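Local structure of probable dipeptidase (Pseudomonas aeruginosa, 3B40) at residues Leu240-Asn246 and Ala269-Pro273. The protein is probably a metal-dependent dipeptidase of the membrane dipeptidase family (peptidase family M19). The protein carries 11 engineered substitutions. Residues are numbered along the deposited sequence; the frame is centred on the assembly and turned at random.
Sequences LVDIKRN and AYLRP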
loop_
_atom_site.group_PDB
_atom_site.type_symbol
_atom_site.label_atom_id
_atom_site.label_comp_id
_atom_site.label_asym_id
_atom_site.label_seq_id
_atom_site.Cartn_x
_atom_site.Cartn_y
_atom_site.Cartn_z
ATOM N N LEU A 240 -0.207 -15.110 -9.081
ATOM C CA LEU A 240 -1.629 -14.818 -9.258
ATOM C C LEU A 240 -1.955 -13.952 -10.472
ATOM O O LEU A 240 -2.833 -14.286 -11.253
ATOM C CB LEU A 240 -2.241 -14.222 -7.984
ATOM C CG LEU A 240 -2.419 -15.334 -6.913
ATOM C CD1 LEU A 240 -1.123 -15.536 -6.099
ATOM C CD2 LEU A 240 -3.623 -15.066 -6.006
ATOM N N VAL A 241 -1.274 -12.827 -10.603
ATOM C CA VAL A 241 -1.490 -11.918 -11.724
ATOM C C VAL A 241 -0.088 -11.469 -12.094
ATOM O O VAL A 241 0.712 -11.000 -11.244
ATOM C CB VAL A 241 -2.388 -10.718 -11.358
ATOM C CG1 VAL A 241 -2.523 -9.730 -12.554
ATOM C CG2 VAL A 241 -3.783 -11.195 -10.904
ATOM N N ASP A 242 0.226 -11.684 -13.357
ATOM C CA ASP A 242 1.568 -11.467 -13.843
ATOM C C ASP A 242 1.678 -10.031 -14.353
ATOM O O ASP A 242 1.553 -9.748 -15.537
ATOM C CB ASP A 242 1.914 -12.540 -14.895
ATOM C CG ASP A 242 3.396 -12.561 -15.249
ATOM O OD1 ASP A 242 4.239 -12.069 -14.464
ATOM O OD2 ASP A 242 3.713 -13.041 -16.348
ATOM N N ILE A 243 1.907 -9.113 -13.419
ATOM C CA ILE A 243 2.021 -7.704 -13.706
ATOM C C ILE A 243 3.272 -7.243 -12.961
ATOM O O ILE A 243 3.643 -7.843 -11.952
ATOM C CB ILE A 243 0.745 -6.896 -13.254
ATOM C CG1 ILE A 243 0.368 -7.203 -11.806
ATOM C CG2 ILE A 243 -0.444 -7.152 -14.194
ATOM C CD1 ILE A 243 -0.797 -6.253 -11.222
ATOM N N LYS A 244 3.924 -6.203 -13.469
ATOM C CA LYS A 244 5.163 -5.652 -12.872
ATOM C C LYS A 244 4.970 -5.112 -11.473
ATOM O O LYS A 244 5.896 -5.186 -10.671
ATOM C CB LYS A 244 5.764 -4.587 -13.796
ATOM C CG LYS A 244 6.221 -5.243 -15.084
ATOM C CD LYS A 244 6.878 -4.359 -16.096
ATOM C CE LYS A 244 7.169 -5.297 -17.309
ATOM N NZ LYS A 244 7.946 -4.671 -18.406
ATOM N N ARG A 245 3.771 -4.597 -11.202
ATOM C CA ARG A 245 3.336 -4.165 -9.849
ATOM C C ARG A 245 3.393 -5.266 -8.777
ATOM O O ARG A 245 3.638 -4.979 -7.599
ATOM C CB ARG A 245 1.935 -3.519 -9.910
ATOM C CG ARG A 245 1.374 -2.909 -8.552
ATOM C CD ARG A 245 2.332 -1.989 -7.770
ATOM N NE ARG A 245 1.648 -1.465 -6.544
ATOM C CZ ARG A 245 1.735 -1.996 -5.329
ATOM N NH1 ARG A 245 2.535 -3.038 -5.086
ATOM N NH2 ARG A 245 1.037 -1.459 -4.331
ATOM N N ASN A 246 3.240 -6.530 -9.192
ATOM C CA ASN A 246 3.331 -7.691 -8.290
ATOM C C ASN A 246 4.776 -8.238 -8.149
ATOM O O ASN A 246 5.650 -7.888 -8.954
ATOM C CB ASN A 246 2.350 -8.783 -8.777
ATOM C CG ASN A 246 0.894 -8.478 -8.403
ATOM O OD1 ASN A 246 0.622 -7.497 -7.712
ATOM N ND2 ASN A 246 -0.037 -9.378 -8.770
ATOM N N ALA A 269 -7.688 -6.355 -8.635
ATOM C CA ALA A 269 -7.006 -6.603 -9.923
ATOM C C ALA A 269 -5.581 -7.143 -9.828
ATOM O O ALA A 269 -5.008 -7.544 -10.856
ATOM C CB ALA A 269 -7.021 -5.334 -10.825
ATOM N N TYR A 270 -4.993 -7.146 -8.633
ATOM C CA TYR A 270 -3.661 -7.712 -8.465
ATOM C C TYR A 270 -3.803 -9.174 -8.025
ATOM O O TYR A 270 -2.786 -9.892 -7.898
ATOM C CB TYR A 270 -2.816 -6.997 -7.396
ATOM C CG TYR A 270 -2.553 -5.487 -7.477
ATOM C CD1 TYR A 270 -2.752 -4.746 -8.646
ATOM C CD2 TYR A 270 -2.062 -4.813 -6.339
ATOM C CE1 TYR A 270 -2.513 -3.346 -8.659
ATOM C CE2 TYR A 270 -1.797 -3.424 -6.346
ATOM C CZ TYR A 270 -2.042 -2.708 -7.499
ATOM O OH TYR A 270 -1.775 -1.362 -7.483
ATOM N N LEU A 271 -5.052 -9.606 -7.802
ATOM C CA LEU A 271 -5.348 -10.932 -7.248
ATOM C C LEU A 271 -6.061 -11.851 -8.231
ATOM O O LEU A 271 -5.911 -13.067 -8.167
ATOM C CB LEU A 271 -6.192 -10.814 -5.971
ATOM C CG LEU A 271 -5.563 -10.106 -4.771
ATOM C CD1 LEU A 271 -6.655 -9.795 -3.720
ATOM C CD2 LEU A 271 -4.407 -10.918 -4.173
ATOM N N ARG A 272 -6.877 -11.261 -9.098
ATOM C CA ARG A 272 -7.536 -11.985 -10.178
ATOM C C ARG A 272 -7.248 -11.314 -11.534
ATOM O O ARG A 272 -7.507 -10.117 -11.670
ATOM C CB ARG A 272 -9.040 -11.989 -9.940
ATOM C CG ARG A 272 -9.814 -12.727 -11.016
ATOM C CD ARG A 272 -11.314 -12.535 -10.857
ATOM N NE ARG A 272 -11.837 -13.323 -9.758
ATOM C CZ ARG A 272 -13.104 -13.291 -9.363
ATOM N NH1 ARG A 272 -13.954 -12.500 -9.994
ATOM N NH2 ARG A 272 -13.515 -14.032 -8.326
ATOM N N PRO A 273 -6.735 -12.081 -12.528
ATOM C CA PRO A 273 -6.541 -11.565 -13.894
ATOM C C PRO A 273 -7.878 -11.091 -14.506
ATOM O O PRO A 273 -8.900 -11.708 -14.263
ATOM C CB PRO A 273 -6.001 -12.773 -14.683
ATOM C CG PRO A 273 -5.607 -13.796 -13.669
ATOM C CD PRO A 273 -6.292 -13.482 -12.376
HETATM O O HOH W 1 -1.381 -0.222 -5.057
#
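Asn246 joins Tyr270 through a side-chain amide that uses one N-H across the contact and the other inside its own segment. ND2 donates to Tyr270 O at 2.9 Å, near the amide plane and on a lone pair in the carbonyl plane, and to Val241 O, within 240-246, at 3.1 Å from a more tilted position. A type I turn from Ile243 to Asn246 brings the amide round beside Val241; the two bonds restrain its rotation, and OD1 comes within 3.5 Å of Tyr270 CB, with amide and phenol planes almost perpendicular (88°).

Aliphatic carbons pack the phenol ring, and polar contacts gather at its hydroxyl end. Arg245 lays CG over one face, 4.0 Å from the Tyr270 centroid, as a CH-pi contact; CG stands anti to the backbone N (chi1 -176°), and a bend at chi2 leaves the guanidinium inclined 57° to the ring, with Tyr270 CE2 over one guanidinium face, toward its rim. Water 1, in the ring plane, bridges Arg245 NH2 and Tyr270 OH, while NH2 also donates to His234 O. Ile243 CD1 meets Tyr270 CD1 at 3.6 Å, and Phe267 stacks on the ring.

Farther along, Val241 wedges CG2 against Tyr270 O and, at 3.7 Å, Pro273 CD.

The loop after strand 230-235 thereby packs against the short helix 268-271 and following turn after neighbouring parallel strand 261-265, as in strand-to-helix connections of the TIM-barrel fold, the clan of peptidase family M19.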